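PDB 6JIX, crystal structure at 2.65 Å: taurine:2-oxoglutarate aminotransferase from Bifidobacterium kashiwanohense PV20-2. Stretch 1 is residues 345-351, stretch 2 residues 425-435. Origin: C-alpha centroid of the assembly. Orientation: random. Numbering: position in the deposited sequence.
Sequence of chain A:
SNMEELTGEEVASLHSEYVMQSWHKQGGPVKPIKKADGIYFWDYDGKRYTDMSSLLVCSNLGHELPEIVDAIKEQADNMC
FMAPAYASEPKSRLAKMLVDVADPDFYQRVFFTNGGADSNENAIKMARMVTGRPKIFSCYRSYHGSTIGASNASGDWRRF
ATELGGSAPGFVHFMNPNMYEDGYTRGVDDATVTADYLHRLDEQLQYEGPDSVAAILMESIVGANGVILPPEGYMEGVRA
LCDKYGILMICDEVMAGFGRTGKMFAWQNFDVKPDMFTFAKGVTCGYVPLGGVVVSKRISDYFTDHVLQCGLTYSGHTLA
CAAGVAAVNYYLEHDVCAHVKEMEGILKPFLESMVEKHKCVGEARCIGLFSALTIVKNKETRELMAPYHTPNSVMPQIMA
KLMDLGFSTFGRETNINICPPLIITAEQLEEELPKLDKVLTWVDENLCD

Stretch 1 345-351: GILKPFL
Stretch 2 (425-435) TAEQLEEELPK

The contact between the two stretches is apolar at its centre and is built around Phe350 and Leu433, whose CA atoms lie 7.9 Å apart. Both CA-to-CB bonds point toward the opposing helix. Phe350 adopts chi1 t (173°) with chi2 at 81°, which turns a face of its ring to Leu433: Leu433 CB sits 3.6 Å from the centroid of the Phe350 ring, 15° off the ring normal, a CH-pi contact. Leu433, with chi1 m and chi2 t, also brings CD1 to 3.6 Å from Phe350 CD2, while Phe350 CZ reaches the backbone at Leu433 O, 3.3 Å away. A flat ring suits this place because its face can lie over the leucine CB while CZ, at its tip, reaches the main chain at Leu433 O.

One turn back, Leu347 (chi1 t, chi2 p) and Leu429 (chi1 m, chi2 t) are both buried, with CA atoms 7.6 Å apart. Leu347 leaves its helix sideways and packs forward, CD1 to Leu433 CD2 at 4.2 Å; Leu429 points toward stretch 1 and places CD1 4.0 Å from Ile346 CB. Ile346, chi1 m and chi2 t, points toward stretch 2 and extends CD1 to within 3.3 Å of Ala426 CB. The CA atoms of Ile346 and Ala426 are 7.3 Å apart, and the small methyl of Ala426 meets the tip of the longer isoleucine side chain.

These pairs follow from two helices running in nearly the same direction, with their axes at -22° and 10.6 Å apart at closest approach. Residues 345-351 lie within a longer helix, in which Pro349 has no amide hydrogen to give and the bond from Phe350 N to Ile346 O is weak (3.3 Å); Leu351 N to Leu347 O is 2.9 Å. The second helix spans 426-435 and continues beyond. Leu433 N bonds Leu429 O at 3.0 Å, but Pro434 N cannot donate and Lys435 N instead bonds Glu432 O at 2.8 Å, marking a kink beside the aromatic contact.

No hydrogen bond crosses between the stretches, and the 363 Å² buried, both sides summed, is held by packing. At the edge, Glu430 starts sideways, but its end comes nearer, bringing OE2 to 4.0 Å from Ile346 CD1; its carboxylate remains at the exposed margin. Beyond it, Thr425 (chi1 p) caps the second helix, OG1 accepting from Gln428 N at 3.2 Å, while Gln428 OE1 accepts from Thr425 N at 3.0 Å. This reciprocal pair secures the helix start beside Ala426.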

# COMPACT_ATOMS: atom_id res chain seq x y z
N GLY A 345 -9.67 14.82 -29.95
CA GLY A 345 -9.82 15.64 -31.14
C GLY A 345 -9.86 17.12 -30.87
O GLY A 345 -9.77 17.92 -31.81
N ILE A 346 -10.05 17.52 -29.62
CA ILE A 346 -9.95 18.91 -29.21
C ILE A 346 -8.57 19.21 -28.63
O ILE A 346 -7.93 20.18 -29.01
CB ILE A 346 -11.05 19.26 -28.19
CG1 ILE A 346 -12.44 18.93 -28.73
CG2 ILE A 346 -10.94 20.70 -27.74
CD1 ILE A 346 -13.52 19.55 -27.91
N LEU A 347 -8.10 18.34 -27.74
CA LEU A 347 -6.89 18.65 -26.98
C LEU A 347 -5.64 18.53 -27.85
O LEU A 347 -4.80 19.44 -27.86
CB LEU A 347 -6.81 17.73 -25.75
CG LEU A 347 -5.55 17.79 -24.89
CD1 LEU A 347 -5.50 19.06 -24.09
CD2 LEU A 347 -5.51 16.59 -23.97
N LYS A 348 -5.52 17.45 -28.63
CA LYS A 348 -4.34 17.25 -29.46
C LYS A 348 -4.08 18.42 -30.41
O LYS A 348 -2.98 18.99 -30.37
CB LYS A 348 -4.47 15.92 -30.21
CG LYS A 348 -3.21 15.50 -30.94
CD LYS A 348 -3.28 14.03 -31.30
CE LYS A 348 -1.99 13.57 -31.97
NZ LYS A 348 -1.99 13.75 -33.44
N PRO A 349 -5.03 18.82 -31.27
CA PRO A 349 -4.78 19.99 -32.13
C PRO A 349 -4.48 21.26 -31.36
O PRO A 349 -3.65 22.07 -31.81
CB PRO A 349 -6.09 20.12 -32.91
CG PRO A 349 -6.73 18.75 -32.82
CD PRO A 349 -6.38 18.27 -31.47
N PHE A 350 -5.08 21.47 -30.20
CA PHE A 350 -4.76 22.68 -29.45
C PHE A 350 -3.31 22.67 -29.00
O PHE A 350 -2.61 23.69 -29.11
CB PHE A 350 -5.68 22.84 -28.24
CG PHE A 350 -5.29 23.99 -27.34
CD1 PHE A 350 -5.64 25.29 -27.66
CD2 PHE A 350 -4.52 23.77 -26.20
CE1 PHE A 350 -5.26 26.35 -26.86
CE2 PHE A 350 -4.13 24.82 -25.38
CZ PHE A 350 -4.49 26.12 -25.71
N LEU A 351 -2.83 21.54 -28.48
CA LEU A 351 -1.44 21.47 -28.02
C LEU A 351 -0.47 21.54 -29.20
O LEU A 351 0.57 22.19 -29.12
CB LEU A 351 -1.21 20.19 -27.21
CG LEU A 351 -1.98 19.97 -25.91
CD1 LEU A 351 -1.93 18.50 -25.55
CD2 LEU A 351 -1.46 20.85 -24.78
N THR A 425 -15.98 18.11 -20.75
CA THR A 425 -16.75 18.32 -21.96
C THR A 425 -15.99 19.24 -22.88
O THR A 425 -15.05 19.93 -22.46
CB THR A 425 -18.12 18.91 -21.63
OG1 THR A 425 -17.93 20.22 -21.07
CG2 THR A 425 -18.85 18.02 -20.63
N ALA A 426 -16.39 19.25 -24.15
CA ALA A 426 -15.80 20.19 -25.10
C ALA A 426 -15.86 21.62 -24.58
O ALA A 426 -14.86 22.35 -24.61
CB ALA A 426 -16.49 20.08 -26.47
N GLU A 427 -17.02 22.05 -24.06
CA GLU A 427 -17.13 23.43 -23.59
C GLU A 427 -16.14 23.71 -22.48
O GLU A 427 -15.47 24.75 -22.45
CB GLU A 427 -18.56 23.74 -23.13
CG GLU A 427 -18.81 25.26 -22.97
CD GLU A 427 -19.51 25.66 -21.65
OE1 GLU A 427 -19.11 26.72 -21.12
OE2 GLU A 427 -20.47 24.98 -21.15
N GLN A 428 -15.97 22.76 -21.57
CA GLN A 428 -15.03 22.97 -20.49
C GLN A 428 -13.60 23.09 -21.01
O GLN A 428 -12.86 23.99 -20.61
CB GLN A 428 -15.16 21.82 -19.49
CG GLN A 428 -16.30 22.00 -18.51
CD GLN A 428 -16.59 20.73 -17.72
OE1 GLN A 428 -16.66 19.64 -18.29
NE2 GLN A 428 -16.76 20.87 -16.40
N LEU A 429 -13.20 22.19 -21.90
CA LEU A 429 -11.90 22.33 -22.55
C LEU A 429 -11.76 23.73 -23.15
O LEU A 429 -10.75 24.42 -22.93
CB LEU A 429 -11.73 21.25 -23.63
CG LEU A 429 -11.44 19.84 -23.09
CD1 LEU A 429 -11.42 18.83 -24.22
CD2 LEU A 429 -10.14 19.82 -22.32
N GLU A 430 -12.78 24.17 -23.89
CA GLU A 430 -12.72 25.48 -24.54
C GLU A 430 -12.62 26.62 -23.55
O GLU A 430 -12.30 27.74 -23.95
CB GLU A 430 -13.93 25.67 -25.46
CG GLU A 430 -13.64 25.27 -26.91
CD GLU A 430 -14.71 24.35 -27.49
OE1 GLU A 430 -15.91 24.57 -27.18
OE2 GLU A 430 -14.33 23.41 -28.24
N GLU A 431 -12.92 26.38 -22.27
CA GLU A 431 -12.79 27.41 -21.25
C GLU A 431 -11.45 27.39 -20.55
O GLU A 431 -11.01 28.43 -20.05
CB GLU A 431 -13.87 27.26 -20.16
CG GLU A 431 -15.27 26.88 -20.62
CD GLU A 431 -16.26 26.87 -19.46
OE1 GLU A 431 -15.89 26.30 -18.40
OE2 GLU A 431 -17.38 27.44 -19.61
N GLU A 432 -10.82 26.22 -20.45
CA GLU A 432 -9.59 26.07 -19.67
C GLU A 432 -8.33 26.25 -20.50
O GLU A 432 -7.39 26.90 -20.04
CB GLU A 432 -9.54 24.70 -19.00
CG GLU A 432 -10.60 24.49 -17.94
CD GLU A 432 -10.62 25.59 -16.89
OE1 GLU A 432 -9.55 26.17 -16.55
OE2 GLU A 432 -11.74 25.86 -16.41
N LEU A 433 -8.32 25.69 -21.72
CA LEU A 433 -7.11 25.73 -22.53
C LEU A 433 -6.59 27.14 -22.78
O LEU A 433 -5.37 27.33 -22.73
CB LEU A 433 -7.36 25.00 -23.86
CG LEU A 433 -7.50 23.49 -23.61
CD1 LEU A 433 -7.67 22.72 -24.90
CD2 LEU A 433 -6.30 22.97 -22.80
N PRO A 434 -7.43 28.15 -23.01
CA PRO A 434 -6.90 29.52 -23.10
C PRO A 434 -6.02 29.92 -21.91
O PRO A 434 -5.12 30.76 -22.08
CB PRO A 434 -8.17 30.37 -23.20
CG PRO A 434 -9.14 29.44 -23.91
CD PRO A 434 -8.87 28.09 -23.34
N LYS A 435 -6.25 29.37 -20.71
CA LYS A 435 -5.38 29.70 -19.59
C LYS A 435 -3.96 29.15 -19.80
O LYS A 435 -2.97 29.76 -19.36
CB LYS A 435 -6.00 29.17 -18.28